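Local atomic coordinates of OxyA protein (Actinoplanes teichomyceticus, PDB entry 5HH3), a protein that is a heme-dependent cytochrome P450 that probably catalyses a phenolic coupling step closing a peptide ring in glycopeptide antibiotic biosynthesis. Residues B[339-342]-B[347-350]. Sequence-based numbering, arbitrary orientation.
Sequences LAFG and HCLG. With HEM (protoporphyrin IX containing Fe), chain G.
The first torsions of Phe341 and Cys348 bring their side chains together on the cysteine-ligand side of the heme. In Phe341, CG lies opposite the carbonyl carbon (chi1 -63°), and the ring extends alongside the Cys348 side chain. In Cys348, SG is trans to the backbone N (chi1 -168°) and reaches the heme iron. CD1 of Phe341 rests 3.6 Å from CB of Cys348. SG of Cys348 lies 5.2 Å from the centroid of the Phe341 ring, in an oblique Cys sulfur-aromatic contact. CE1 of Phe341 packs 3.6 Å from HEM C3C, at a pyrrole.

The two backbones are joined by one nearly straight hydrogen bond. N of Cys348 donates to O of Phe341 at 2.8 Å, in the carbonyl plane. CA of His347 adds a CA-H...O contact to the same oxygen. The bond ties the backbone of the iron-ligating cysteine to the turn residue Phe341.

This is the Cys-ligand loop of the cytochrome P450 fold, and its sequence fits the family's FxxGx(H/R)xCxG signature. SG of Cys348 binds HEM FE at 2.2 Å as the axial ligand. O of a water binds HEM FE at 2.1 Å in the other axial place. A type I turn from Leu339 to Gly342 leads in, closed by a bond from Gly342 N to Leu339 O. Gly342 has a positive phi of 77° and lies close to the porphyrin, its N 3.6 Å from HEM CMD. Gly350 is the N-cap of helix 351-368, whose Arg351 and Glu355 touch Phe341. O of His347 accepts a hydrogen bond from Arg103, which also bonds to the heme.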
ATOM      1  N   LEU B 339     -13.489 -22.680   3.679  1.00 27.87           N
ATOM      2  CA  LEU B 339     -13.104 -21.674   4.662  1.00 27.53           C
ATOM      3  C   LEU B 339     -13.414 -20.267   4.148  1.00 26.64           C
ATOM      4  O   LEU B 339     -12.673 -19.312   4.434  1.00 25.18           O
ATOM      5  CB  LEU B 339     -11.606 -21.785   4.934  1.00 27.99           C
ATOM      6  CG  LEU B 339     -11.074 -23.096   5.471  1.00 29.51           C
ATOM      7  CD1 LEU B 339      -9.562 -23.092   5.417  1.00 29.94           C
ATOM      8  CD2 LEU B 339     -11.595 -23.339   6.885  1.00 31.62           C
ATOM      9  N   ALA B 340     -14.465 -20.139   3.337  1.00 26.11           N
ATOM     10  CA  ALA B 340     -14.873 -18.852   2.726  1.00 25.82           C
ATOM     11  C   ALA B 340     -15.123 -17.711   3.706  1.00 25.89           C
ATOM     12  O   ALA B 340     -14.985 -16.539   3.347  1.00 25.94           O
ATOM     13  CB  ALA B 340     -16.097 -19.054   1.837  1.00 26.14           C
ATOM     14  N   PHE B 341     -15.504 -18.061   4.923  1.00 26.72           N
ATOM     15  CA  PHE B 341     -15.747 -17.104   6.002  1.00 27.81           C
ATOM     16  C   PHE B 341     -14.609 -17.058   7.041  1.00 27.85           C
ATOM     17  O   PHE B 341     -14.794 -16.550   8.154  1.00 27.26           O
ATOM     18  CB  PHE B 341     -17.076 -17.438   6.691  1.00 28.33           C
ATOM     19  CG  PHE B 341     -18.270 -17.306   5.787  1.00 28.56           C
ATOM     20  CD1 PHE B 341     -18.807 -16.059   5.517  1.00 28.30           C
ATOM     21  CD2 PHE B 341     -18.872 -18.444   5.225  1.00 29.29           C
ATOM     22  CE1 PHE B 341     -19.903 -15.928   4.673  1.00 29.34           C
ATOM     23  CE2 PHE B 341     -19.969 -18.321   4.387  1.00 29.98           C
ATOM     24  CZ  PHE B 341     -20.481 -17.059   4.103  1.00 29.75           C
ATOM     25  N   GLY B 342     -13.432 -17.566   6.671  1.00 27.54           N
ATOM     26  CA  GLY B 342     -12.289 -17.535   7.551  1.00 27.05           C
ATOM     27  C   GLY B 342     -12.364 -18.592   8.642  1.00 27.29           C
ATOM     28  O   GLY B 342     -13.045 -19.599   8.502  1.00 27.97           O
ATOM     29  N   HIS B 347     -13.316 -15.203  12.482  1.00 29.74           N
ATOM     30  CA  HIS B 347     -14.223 -15.792  11.525  0.50 30.27           C
ATOM     31  C   HIS B 347     -15.440 -14.891  11.345  1.00 30.64           C
ATOM     32  O   HIS B 347     -15.900 -14.251  12.300  1.00 30.74           O
ATOM     33  CB  HIS B 347     -14.607 -17.224  11.930  1.00 33.07           C
ATOM     34  CG  HIS B 347     -15.609 -17.325  13.041  1.00 36.43           C
ATOM     35  ND1 HIS B 347     -16.967 -17.368  12.809  1.00 39.10           N
ATOM     36  CD2 HIS B 347     -15.460 -17.408  14.390  1.00 38.93           C
ATOM     37  CE1 HIS B 347     -17.613 -17.465  13.959  1.00 39.40           C
ATOM     38  NE2 HIS B 347     -16.721 -17.492  14.934  1.00 40.39           N
ATOM     39  N   CYS B 348     -15.944 -14.831  10.111  1.00 28.78           N
ATOM     40  CA  CYS B 348     -16.967 -13.864   9.746  1.00 28.78           C
ATOM     41  C   CYS B 348     -18.065 -13.704  10.806  1.00 28.97           C
ATOM     42  O   CYS B 348     -18.792 -14.641  11.080  1.00 29.50           O
ATOM     43  CB  CYS B 348     -17.622 -14.220   8.410  1.00 28.93           C
ATOM     44  SG  CYS B 348     -18.633 -12.853   7.789  1.00 29.70           S
ATOM     45  N   LEU B 349     -18.193 -12.514  11.377  1.00 29.32           N
ATOM     46  CA  LEU B 349     -19.328 -12.210  12.264  1.00 31.57           C
ATOM     47  C   LEU B 349     -20.682 -12.265  11.533  1.00 31.38           C
ATOM     48  O   LEU B 349     -21.692 -12.653  12.115  1.00 31.55           O
ATOM     49  CB  LEU B 349     -19.146 -10.827  12.899  1.00 32.66           C
ATOM     50  CG  LEU B 349     -20.206 -10.361  13.914  1.00 34.24           C
ATOM     51  CD1 LEU B 349     -20.286 -11.316  15.092  1.00 35.77           C
ATOM     52  CD2 LEU B 349     -19.907  -8.953  14.372  1.00 34.67           C
ATOM     53  N   GLY B 350     -20.697 -11.883  10.260  1.00 30.62           N
ATOM     54  CA  GLY B 350     -21.937 -11.802   9.504  1.00 31.49           C
ATOM     55  C   GLY B 350     -22.296 -13.034   8.696  1.00 32.14           C
ATOM     56  O   GLY B 350     -23.165 -12.939   7.820  1.00 31.68           O
TER
HETATM   57  CHA HEM G 401     -14.764 -11.179   8.795  1.00 28.02           C
HETATM   58  CHB HEM G 401     -19.097  -8.999   8.899  1.00 30.51           C
HETATM   59  CHC HEM G 401     -20.255 -11.162   4.697  1.00 30.69           C
HETATM   60  CHD HEM G 401     -15.971 -13.372   4.666  1.00 28.31           C
HETATM   61  C1A HEM G 401     -15.828 -10.386   9.156  1.00 30.41           C
HETATM   62  C2A HEM G 401     -15.818  -9.496  10.266  1.00 30.00           C
HETATM   63  C3A HEM G 401     -17.038  -8.892  10.304  1.00 30.86           C
HETATM   64  C4A HEM G 401     -17.806  -9.397   9.216  1.00 31.46           C
HETATM   65  CMA HEM G 401     -17.495  -7.854  11.297  1.00 31.68           C
HETATM   66  CAA HEM G 401     -14.666  -9.284  11.228  1.00 28.43           C
HETATM   67  CBA HEM G 401     -14.780 -10.302  12.362  1.00 27.63           C
HETATM   68  CGA HEM G 401     -13.664 -10.225  13.391  1.00 28.21           C
HETATM   69  O1A HEM G 401     -12.543  -9.723  13.129  1.00 26.09           O
HETATM   70  O2A HEM G 401     -13.856 -10.694  14.544  1.00 27.86           O
HETATM   71  C1B HEM G 401     -19.806  -9.386   7.745  1.00 31.57           C
HETATM   72  C2B HEM G 401     -21.122  -8.920   7.406  1.00 32.86           C
HETATM   73  C3B HEM G 401     -21.465  -9.523   6.215  1.00 33.45           C
HETATM   74  C4B HEM G 401     -20.300 -10.375   5.851  1.00 31.80           C
HETATM   75  CMB HEM G 401     -21.976  -7.957   8.203  1.00 32.75           C
HETATM   76  CAB HEM G 401     -22.709  -9.459   5.405  1.00 35.33           C
HETATM   77  CBB HEM G 401     -23.863  -8.874   5.741  1.00 39.36           C
HETATM   78  C1C HEM G 401     -19.192 -11.955   4.283  1.00 30.37           C
HETATM   79  C2C HEM G 401     -19.158 -12.734   3.106  1.00 29.88           C
HETATM   80  C3C HEM G 401     -17.911 -13.372   3.090  1.00 31.49           C
HETATM   81  C4C HEM G 401     -17.220 -12.964   4.283  1.00 30.10           C
HETATM   82  CMC HEM G 401     -20.258 -12.830   2.065  1.00 30.30           C
HETATM   83  CAC HEM G 401     -17.335 -14.320   2.101  1.00 33.21           C
HETATM   84  CBC HEM G 401     -17.942 -14.814   1.024  1.00 38.31           C
HETATM   85  C1D HEM G 401     -15.325 -12.912   5.813  1.00 28.56           C
HETATM   86  C2D HEM G 401     -13.950 -13.358   6.126  1.00 29.49           C
HETATM   87  C3D HEM G 401     -13.607 -12.751   7.272  1.00 28.43           C
HETATM   88  C4D HEM G 401     -14.785 -11.938   7.642  1.00 27.50           C
HETATM   89  CMD HEM G 401     -13.041 -14.290   5.358  1.00 28.15           C
HETATM   90  CAD HEM G 401     -12.272 -12.909   7.987  1.00 26.89           C
HETATM   91  CBD HEM G 401     -11.158 -11.983   7.473  1.00 26.24           C
HETATM   92  CGD HEM G 401      -9.850 -12.216   8.247  1.00 26.34           C
HETATM   93  O1D HEM G 401      -8.822 -11.549   8.031  1.00 25.33           O
HETATM   94  O2D HEM G 401      -9.726 -13.082   9.123  1.00 25.65           O
HETATM   95  NA  HEM G 401     -17.057 -10.328   8.530  1.00 30.75           N
HETATM   96  NB  HEM G 401     -19.391 -10.253   6.816  1.00 31.09           N
HETATM   97  NC  HEM G 401     -18.041 -12.140   4.995  1.00 29.88           N
HETATM   98  ND  HEM G 401     -15.801 -12.088   6.768  1.00 28.17           N
HETATM   99 FE   HEM G 401     -17.521 -11.218   6.800  1.00 28.35          FE
HETATM  100  O   HOH W   1     -16.654  -9.516   5.918  1.00 34.09           O